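Local atomic coordinates of gdp-l-fucose synthetase (Naegleria fowleri, PDB entry 6AQZ), a protein that binds NADP and probably makes GDP-L-fucose by epimerising and reducing GDP-4-keto-6-deoxy-D-mannose. Residues F200-G205 against M212-K217; F194-N199 against F237-D242; C131-K136 against E144-G149. All blocks are in the same frame, centred on the assembly; numbering follows the deposited sequence.

Contact 1. Residues F200-G205 against M212-K217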
loop_
_atom_site.group_PDB
_atom_site.type_symbol
_atom_site.label_atom_id
_atom_site.label_comp_id
_atom_site.label_asym_id
_atom_site.label_seq_id
_atom_site.Cartn_x
_atom_site.Cartn_y
_atom_site.Cartn_z
ATOM N N PHE A 200 3.118 4.592 29.136
ATOM C CA PHE A 200 2.077 4.666 30.148
ATOM C C PHE A 200 1.336 5.996 30.170
ATOM O O PHE A 200 0.636 6.280 31.146
ATOM C CB PHE A 200 2.672 4.386 31.518
ATOM C CG PHE A 200 3.227 3.014 31.651
ATOM C CD1 PHE A 200 2.432 1.977 32.076
ATOM C CD2 PHE A 200 4.553 2.763 31.349
ATOM C CE1 PHE A 200 2.959 0.707 32.210
ATOM C CE2 PHE A 200 5.085 1.501 31.478
ATOM C CZ PHE A 200 4.290 0.472 31.919
ATOM N N ASN A 201 1.473 6.812 29.132
ATOM C CA ASN A 201 0.696 8.037 29.030
ATOM C C ASN A 201 -0.780 7.688 28.913
ATOM O O ASN A 201 -1.174 6.966 27.993
ATOM C CB ASN A 201 1.159 8.825 27.799
ATOM C CG ASN A 201 0.441 10.161 27.645
ATOM O OD1 ASN A 201 -0.624 10.234 27.031
ATOM N ND2 ASN A 201 1.046 11.227 28.159
ATOM N N VAL A 202 -1.610 8.216 29.816
ATOM C CA VAL A 202 -3.031 7.882 29.773
ATOM C C VAL A 202 -3.672 8.374 28.475
ATOM O O VAL A 202 -4.612 7.752 27.971
ATOM C CB VAL A 202 -3.779 8.436 30.997
ATOM C CG1 VAL A 202 -3.144 7.944 32.309
ATOM C CG2 VAL A 202 -3.817 9.945 30.933
ATOM N N GLU A 203 -3.181 9.477 27.902
ATOM C CA GLU A 203 -3.839 10.032 26.720
ATOM C C GLU A 203 -3.439 9.273 25.463
ATOM O O GLU A 203 -4.298 8.893 24.667
ATOM C CB GLU A 203 -3.524 11.526 26.577
ATOM N N ALA A 204 -2.141 9.051 25.265
ATOM C CA ALA A 204 -1.621 8.456 24.040
ATOM C C ALA A 204 -1.397 6.944 24.106
ATOM O O ALA A 204 -1.274 6.311 23.055
ATOM C CB ALA A 204 -0.306 9.139 23.657
ATOM N N GLY A 205 -1.251 6.362 25.300
ATOM C CA GLY A 205 -0.877 4.967 25.435
ATOM C C GLY A 205 -2.016 3.966 25.266
ATOM O O GLY A 205 -3.178 4.305 25.121
ATOM N N MET A 212 -2.866 1.188 34.248
ATOM C CA MET A 212 -1.860 1.103 35.305
ATOM C C MET A 212 -1.455 2.479 35.803
ATOM O O MET A 212 -1.374 2.708 37.013
ATOM C CB MET A 212 -0.627 0.344 34.826
ATOM C CG MET A 212 -0.825 -1.143 34.798
ATOM S SD MET A 212 0.659 -2.022 34.305
ATOM C CE MET A 212 0.010 -3.689 34.306
ATOM N N HIS A 213 -1.217 3.413 34.884
ATOM C CA HIS A 213 -0.822 4.755 35.291
ATOM C C HIS A 213 -1.971 5.453 36.003
ATOM O O HIS A 213 -1.754 6.196 36.970
ATOM C CB HIS A 213 -0.381 5.563 34.072
ATOM C CG HIS A 213 0.390 6.799 34.414
ATOM N ND1 HIS A 213 0.768 7.726 33.468
ATOM C CD2 HIS A 213 0.839 7.266 35.599
ATOM C CE1 HIS A 213 1.431 8.705 34.057
ATOM N NE2 HIS A 213 1.486 8.450 35.350
ATOM N N LYS A 214 -3.197 5.216 35.531
ATOM C CA LYS A 214 -4.380 5.773 36.169
ATOM C C LYS A 214 -4.530 5.259 37.595
ATOM O O LYS A 214 -4.818 6.034 38.518
ATOM C CB LYS A 214 -5.620 5.419 35.343
ATOM C CG LYS A 214 -6.330 6.596 34.723
ATOM C CD LYS A 214 -6.605 6.365 33.262
ATOM C CE LYS A 214 -8.103 6.311 32.995
ATOM N NZ LYS A 214 -8.812 7.290 33.875
ATOM N N CYS A 215 -4.316 3.958 37.794
ATOM C CA CYS A 215 -4.436 3.383 39.124
ATOM C C CYS A 215 -3.354 3.951 40.040
ATOM O O CYS A 215 -3.601 4.215 41.227
ATOM C CB CYS A 215 -4.367 1.857 39.045
ATOM S SG CYS A 215 -4.797 0.997 40.596
ATOM N N TYR A 216 -2.140 4.110 39.505
ATOM C CA TYR A 216 -1.052 4.724 40.251
ATOM C C TYR A 216 -1.408 6.137 40.706
ATOM O O TYR A 216 -1.159 6.499 41.859
ATOM C CB TYR A 216 0.210 4.731 39.389
ATOM C CG TYR A 216 1.425 5.373 40.046
ATOM C CD1 TYR A 216 1.641 6.749 39.940
ATOM C CD2 TYR A 216 2.370 4.612 40.737
ATOM C CE1 TYR A 216 2.753 7.346 40.520
ATOM C CE2 TYR A 216 3.479 5.203 41.317
ATOM C CZ TYR A 216 3.667 6.570 41.208
ATOM O OH TYR A 216 4.772 7.164 41.789
ATOM N N LYS A 217 -2.004 6.947 39.818
ATOM C CA LYS A 217 -2.391 8.305 40.198
ATOM C C LYS A 217 -3.459 8.295 41.288
ATOM O O LYS A 217 -3.406 9.097 42.232
ATOM C CB LYS A 217 -2.877 9.083 38.970
ATOM C CG LYS A 217 -1.794 9.469 37.934
ATOM C CD LYS A 217 -2.428 10.070 36.641
ATOM C CE LYS A 217 -1.397 10.299 35.522
ATOM N NZ LYS A 217 -1.916 11.132 34.384
HETATM O O HOH W 1 -0.402 10.294 31.757
#
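Segment 200-205 is irregular, with helical backbone angles but no regular helical bonding at 202-204, and it comes nearest to helix segment 212-217 where Phe200 CA lies 5.9 Å from His213 CA. The loop holds its own bend: Asn201 OD1 accepts Ala204 N in its carbonyl plane, on a lone pair (2.6 Å, 160° at the hydrogen), which makes an Asx motif. His213 supplies the direct polar link. With CG anti to the backbone N (chi1 -164°), ND1 donates to Phe200 O at 2.7 Å, a bent bond of 135° that meets the carbonyl from above its plane, while NE2 is bonded to Tyr336 OH. In this Rossmann-type enzyme the loop joins strand 184-194 to helix 207-221, so the bond ties the connection to the helix it leads into. Val202 CG1 packs crosswise on Lys214 CD at 3.9 Å; beyond it the bent chain brings NZ to a hydrogen bond with Val226 O. The extended Lys217 lays CE over one face of the His213 ring, and its NZ shares a water with Val202 N. Phe200 presents its ring edge, CE1 4.1 Å from Met212 SD, in a Met-aromatic contact, and stacks on Phe332 of helix 321-335.

Contact 2. Residues F194-N199 against F237-D242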
loop_
_atom_site.group_PDB
_atom_site.type_symbol
_atom_site.label_atom_id
_atom_site.label_comp_id
_atom_site.label_asym_id
_atom_site.label_seq_id
_atom_site.Cartn_x
_atom_site.Cartn_y
_atom_site.Cartn_z
ATOM N N PHE A 194 1.462 -6.035 26.589
ATOM C CA PHE A 194 1.663 -5.209 27.780
ATOM C C PHE A 194 2.933 -5.644 28.488
ATOM O O PHE A 194 3.431 -6.764 28.307
ATOM C CB PHE A 194 0.467 -5.284 28.747
ATOM C CG PHE A 194 0.281 -6.639 29.375
ATOM C CD1 PHE A 194 -0.337 -7.672 28.662
ATOM C CD2 PHE A 194 0.770 -6.903 30.666
ATOM C CE1 PHE A 194 -0.500 -8.923 29.238
ATOM C CE2 PHE A 194 0.628 -8.160 31.245
ATOM C CZ PHE A 194 -0.019 -9.166 30.533
ATOM N N GLY A 195 3.457 -4.746 29.307
ATOM C CA GLY A 195 4.614 -5.078 30.093
ATOM C C GLY A 195 5.528 -3.911 30.364
ATOM O O GLY A 195 5.199 -2.740 30.113
ATOM N N PRO A 196 6.707 -4.222 30.888
ATOM C CA PRO A 196 7.650 -3.161 31.245
ATOM C C PRO A 196 8.138 -2.417 30.014
ATOM O O PRO A 196 8.137 -2.940 28.900
ATOM C CB PRO A 196 8.792 -3.908 31.960
ATOM C CG PRO A 196 8.606 -5.321 31.689
ATOM C CD PRO A 196 7.140 -5.541 31.371
ATOM N N HIS A 197 8.535 -1.162 30.236
ATOM C CA HIS A 197 9.029 -0.248 29.208
ATOM C C HIS A 197 7.965 0.136 28.187
ATOM O O HIS A 197 8.297 0.651 27.121
ATOM C CB HIS A 197 10.252 -0.829 28.501
ATOM C CG HIS A 197 11.406 -1.071 29.417
ATOM N ND1 HIS A 197 12.256 -0.065 29.822
ATOM C CD2 HIS A 197 11.854 -2.206 30.006
ATOM C CE1 HIS A 197 13.182 -0.572 30.618
ATOM N NE2 HIS A 197 12.963 -1.869 30.742
ATOM N N ASP A 198 6.694 -0.051 28.536
ATOM C CA ASP A 198 5.554 0.374 27.744
ATOM C C ASP A 198 5.442 1.894 27.753
ATOM O O ASP A 198 6.248 2.601 28.359
ATOM C CB ASP A 198 4.282 -0.256 28.296
ATOM C CG ASP A 198 3.225 -0.483 27.232
ATOM O OD1 ASP A 198 3.272 0.198 26.186
ATOM O OD2 ASP A 198 2.335 -1.329 27.473
ATOM N N ASN A 199 4.454 2.405 27.025
ATOM C CA ASN A 199 4.109 3.823 27.044
ATOM C C ASN A 199 2.904 3.993 27.962
ATOM O O ASN A 199 1.791 3.595 27.610
ATOM C CB ASN A 199 3.814 4.344 25.640
ATOM C CG ASN A 199 3.495 5.820 25.636
ATOM O OD1 ASN A 199 3.485 6.473 26.688
ATOM N ND2 ASN A 199 3.265 6.368 24.461
ATOM N N PHE A 237 -4.931 -10.309 25.643
ATOM C CA PHE A 237 -3.762 -9.550 26.099
ATOM C C PHE A 237 -2.564 -10.475 26.206
ATOM O O PHE A 237 -2.636 -11.506 26.886
ATOM C CB PHE A 237 -3.996 -8.878 27.463
ATOM C CG PHE A 237 -5.042 -7.786 27.440
ATOM C CD1 PHE A 237 -4.731 -6.515 26.970
ATOM C CD2 PHE A 237 -6.341 -8.038 27.869
ATOM C CE1 PHE A 237 -5.677 -5.517 26.946
ATOM C CE2 PHE A 237 -7.297 -7.050 27.847
ATOM C CZ PHE A 237 -6.970 -5.786 27.377
ATOM N N LEU A 238 -1.454 -10.096 25.570
ATOM C CA LEU A 238 -0.262 -10.939 25.530
ATOM C C LEU A 238 0.879 -10.247 26.253
ATOM O O LEU A 238 1.270 -9.138 25.875
ATOM C CB LEU A 238 0.139 -11.274 24.088
ATOM C CG LEU A 238 1.316 -12.239 23.924
ATOM C CD1 LEU A 238 0.998 -13.583 24.617
ATOM C CD2 LEU A 238 1.628 -12.440 22.441
ATOM N N TYR A 239 1.406 -10.906 27.288
ATOM C CA TYR A 239 2.568 -10.402 28.014
ATOM C C TYR A 239 3.766 -10.277 27.087
ATOM O O TYR A 239 4.123 -11.225 26.384
ATOM C CB TYR A 239 2.901 -11.347 29.177
ATOM C CG TYR A 239 3.933 -10.851 30.171
ATOM C CD1 TYR A 239 4.093 -9.493 30.427
ATOM C CD2 TYR A 239 4.720 -11.753 30.888
ATOM C CE1 TYR A 239 5.024 -9.044 31.353
ATOM C CE2 TYR A 239 5.655 -11.319 31.828
ATOM C CZ TYR A 239 5.803 -9.961 32.056
ATOM O OH TYR A 239 6.726 -9.511 32.971
ATOM N N SER A 240 4.428 -9.123 27.134
ATOM C CA SER A 240 5.536 -8.891 26.217
ATOM C C SER A 240 6.653 -9.923 26.366
ATOM O O SER A 240 7.274 -10.295 25.365
ATOM C CB SER A 240 6.069 -7.474 26.409
ATOM O OG SER A 240 6.619 -7.328 27.699
ATOM N N HIS A 241 6.934 -10.406 27.585
ATOM C CA HIS A 241 7.969 -11.435 27.699
ATOM C C HIS A 241 7.544 -12.734 27.000
ATOM O O HIS A 241 8.364 -13.399 26.352
ATOM C CB HIS A 241 8.307 -11.697 29.163
ATOM C CG HIS A 241 8.964 -10.540 29.839
ATOM N ND1 HIS A 241 9.342 -10.568 31.164
ATOM C CD2 HIS A 241 9.310 -9.317 29.374
ATOM C CE1 HIS A 241 9.896 -9.415 31.486
ATOM N NE2 HIS A 241 9.882 -8.634 30.421
ATOM N N ASP A 242 6.264 -13.098 27.103
ATOM C CA ASP A 242 5.764 -14.238 26.347
ATOM C C ASP A 242 5.850 -13.986 24.839
ATOM O O ASP A 242 6.305 -14.856 24.080
ATOM C CB ASP A 242 4.326 -14.541 26.750
ATOM C CG ASP A 242 4.211 -15.106 28.123
ATOM O OD1 ASP A 242 5.249 -15.438 28.747
ATOM O OD2 ASP A 242 3.054 -15.238 28.570
#
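Phe194 and Tyr239 form a parallel beta bridge just where both of their strands end. Phe194 N donates to Leu238 O at 3.2 Å, reaching that carbonyl from above its plane. On the other side of the residue, Ser240 N donates to Phe194 O at 2.8 Å, nearly along the C=O axis (C=O...N 164°); Ser240 OG adds a weak bond to the same oxygen, so the first turn of a helix grips the end of a strand.

From CB the Phe194 side chain takes the crowded position, CG lying between the backbone N and the carbonyl carbon (chi1 67°), and this swings the ring across the bridge. CD1 comes to 3.5 Å from Leu238 O. CE1 lies 3.4 Å from Tyr239 N and also touches Phe237 CB. At the tip, CZ is 3.8 Å from Tyr239 CA, which sits over one ring face as a CH-pi contact displaced toward the rim. On the other flank CE2 is 3.8 Å from Tyr239 CD1; the planes of the Phe194 and Tyr239 rings are inclined by 29° and slid apart, so they barely overlap. Gly195, lacking a side chain, brings its CA to 3.8 Å from Ser240 OG. Pro196 then extends the packing, with CD beside Tyr239 CE1 and CG 3.8 Å from His241 NE2.

Tyr239 is the N-cap residue of helix 240-253, and its OH is bonded to Glu327 of helix 321-335. Leu238 also pairs through its backbone with Asn192, which continues the parallel register of strands 184-194 and 234-239; helix 207-221 reaches Phe194 through Leu208, helix 321-335 through Ile325, and helix 35-46 packs Ala39 on Ser240 and His241.

Contact 3. Residues C131-K136 against E144-G149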
loop_
_atom_site.group_PDB
_atom_site.type_symbol
_atom_site.label_atom_id
_atom_site.label_comp_id
_atom_site.label_asym_id
_atom_site.label_seq_id
_atom_site.Cartn_x
_atom_site.Cartn_y
_atom_site.Cartn_z
ATOM N N CYS A 131 -4.845 -5.058 14.360
ATOM C CA CYS A 131 -5.788 -3.993 14.057
ATOM C C CYS A 131 -5.709 -3.535 12.598
ATOM O O CYS A 131 -6.417 -2.599 12.214
ATOM C CB CYS A 131 -5.598 -2.812 15.030
ATOM S SG CYS A 131 -4.018 -1.903 14.971
ATOM N N VAL A 132 -4.917 -4.216 11.764
ATOM C CA VAL A 132 -4.825 -3.899 10.343
ATOM C C VAL A 132 -5.628 -4.864 9.456
ATOM O O VAL A 132 -5.616 -4.725 8.225
ATOM C CB VAL A 132 -3.349 -3.884 9.906
ATOM C CG1 VAL A 132 -2.506 -3.104 10.943
ATOM C CG2 VAL A 132 -2.819 -5.309 9.691
ATOM N N PHE A 133 -6.359 -5.798 10.044
ATOM C CA PHE A 133 -7.121 -6.749 9.277
ATOM C C PHE A 133 -8.367 -6.076 8.707
ATOM O O PHE A 133 -8.757 -5.004 9.170
ATOM C CB PHE A 133 -7.498 -7.940 10.158
ATOM C CG PHE A 133 -6.425 -8.974 10.244
ATOM C CD1 PHE A 133 -5.381 -8.842 11.139
ATOM C CD2 PHE A 133 -6.440 -10.074 9.395
ATOM C CE1 PHE A 133 -4.379 -9.794 11.203
ATOM C CE2 PHE A 133 -5.435 -11.027 9.462
ATOM C CZ PHE A 133 -4.404 -10.886 10.360
ATOM N N PRO A 134 -9.002 -6.687 7.690
ATOM C CA PRO A 134 -10.187 -6.069 7.076
ATOM C C PRO A 134 -11.279 -5.784 8.086
ATOM O O PRO A 134 -11.502 -6.549 9.020
ATOM C CB PRO A 134 -10.645 -7.108 6.037
ATOM C CG PRO A 134 -9.417 -7.849 5.682
ATOM C CD PRO A 134 -8.550 -7.871 6.931
ATOM N N ASP A 135 -11.968 -4.666 7.875
ATOM C CA ASP A 135 -13.058 -4.293 8.761
ATOM C C ASP A 135 -14.238 -5.252 8.634
ATOM O O ASP A 135 -14.819 -5.656 9.644
ATOM C CB ASP A 135 -13.496 -2.854 8.497
ATOM C CG ASP A 135 -14.463 -2.363 9.542
ATOM O OD1 ASP A 135 -14.132 -2.497 10.746
ATOM O OD2 ASP A 135 -15.538 -1.848 9.175
ATOM N N LYS A 136 -14.635 -5.606 7.411
ATOM C CA LYS A 136 -15.687 -6.607 7.225
ATOM C C LYS A 136 -15.025 -7.983 7.259
ATOM O O LYS A 136 -14.307 -8.363 6.329
ATOM C CB LYS A 136 -16.460 -6.369 5.928
ATOM N N GLU A 144 -4.711 -15.628 6.968
ATOM C CA GLU A 144 -4.966 -15.613 5.530
ATOM C C GLU A 144 -5.931 -14.509 5.118
ATOM O O GLU A 144 -5.989 -14.167 3.937
ATOM C CB GLU A 144 -5.543 -16.964 5.081
ATOM N N LYS A 145 -6.646 -13.909 6.060
ATOM C CA LYS A 145 -7.611 -12.864 5.757
ATOM C C LYS A 145 -7.015 -11.456 5.722
ATOM O O LYS A 145 -7.746 -10.498 5.448
ATOM C CB LYS A 145 -8.729 -12.928 6.786
ATOM C CG LYS A 145 -9.527 -14.200 6.681
ATOM C CD LYS A 145 -10.339 -14.417 7.934
ATOM C CE LYS A 145 -11.627 -15.152 7.650
ATOM N NZ LYS A 145 -12.346 -15.347 8.924
ATOM N N LEU A 146 -5.699 -11.333 5.886
ATOM C CA LEU A 146 -5.037 -10.034 5.995
ATOM C C LEU A 146 -5.414 -9.042 4.881
ATOM O O LEU A 146 -5.644 -7.859 5.165
ATOM C CB LEU A 146 -3.525 -10.261 6.028
ATOM C CG LEU A 146 -2.658 -9.012 6.063
ATOM C CD1 LEU A 146 -2.958 -8.162 7.313
ATOM C CD2 LEU A 146 -1.204 -9.419 6.052
ATOM N N HIS A 147 -5.479 -9.485 3.615
ATOM C CA HIS A 147 -5.685 -8.553 2.497
ATOM C C HIS A 147 -7.078 -8.647 1.892
ATOM O O HIS A 147 -7.320 -8.084 0.819
ATOM C CB HIS A 147 -4.647 -8.792 1.396
ATOM C CG HIS A 147 -3.232 -8.686 1.867
ATOM N ND1 HIS A 147 -2.589 -7.478 2.043
ATOM C CD2 HIS A 147 -2.329 -9.641 2.186
ATOM C CE1 HIS A 147 -1.357 -7.692 2.472
ATOM N NE2 HIS A 147 -1.174 -8.995 2.573
ATOM N N GLU A 148 -8.007 -9.325 2.554
ATOM C CA GLU A 148 -9.325 -9.590 1.977
ATOM C C GLU A 148 -10.281 -8.432 2.279
ATOM O O GLU A 148 -11.342 -8.603 2.880
ATOM C CB GLU A 148 -9.875 -10.901 2.521
ATOM C CG GLU A 148 -9.001 -12.114 2.170
ATOM C CD GLU A 148 -8.818 -12.332 0.672
ATOM O OE1 GLU A 148 -9.785 -12.153 -0.097
ATOM O OE2 GLU A 148 -7.682 -12.657 0.261
ATOM N N GLY A 149 -9.888 -7.230 1.863
ATOM C CA GLY A 149 -10.736 -6.077 2.051
ATOM C C GLY A 149 -10.074 -4.947 2.815
ATOM O O GLY A 149 -9.029 -5.109 3.452
#
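Both segments belong to the long loop between strand 123-127 and helix 156-179, close to the cofactor: the Val132 side chain lies about 7 Å from the bound NADP. Packing, without direct hydrogen bonds, joins them. Leu146, its CG anti to the backbone N (chi1 177°), is the apolar centre. Its CD1 stands 4.2 Å from the centroid of the Phe133 ring and only 6° off the ring normal, a CH-pi contact over the middle of the face. The same methyl meets Val132 CG2 at 3.7 Å, the two side chains running side by side in one direction. Phe133 CE2, on the flank of the ring, comes to 3.6 Å from Leu146 N.

Pro134 faces the type I turn 145-148. Its CD lies 3.1 Å from Lys145 O and 3.4 Å from Leu146 O, while CG is 3.5 Å from Glu148 O, so three backbone carbonyl oxygens line the CG-CD side of the pyrrolidine. Lys145 O also accepts Glu148 N at 3.1 Å, closing the turn. Arg163 binds both Val132 O and Gly149 O, bridging the segments, and His147 and Glu148 pack on Tyr160 and Pro150 of the second subunit, respectively. In short-chain dehydrogenase/reductase relatives the catalytic Ser/Thr usually follows this strand and the Tyr-X-X-X-Lys pair lies on the next helix, consistent with this loop rimming such an active site.

Contact 3 closes along the chain before contact 2 opens; contact 1 is nested inside the loop that contact 2 closes. Contacts 1 and 2 have centres 14 Å apart and touch, Phe200 CZ lying 3.8 Å from Gly195 O, and both pack against helix 321-335. Contact 3 is set apart, centred 25 Å from contact 2 and 30 Å from contact 1, nearest atoms about 12 Å away in each case. The main sheet relates them: contact 3 follows strand 123-127, whose parallel neighbour 184-194 leads into contacts 2 and 1. The strand ends and following loops thus lie near the bound NADP, with the Val132, Phe194 and Phe200 side chains about 7, 7 and 9 Å away, not touching it.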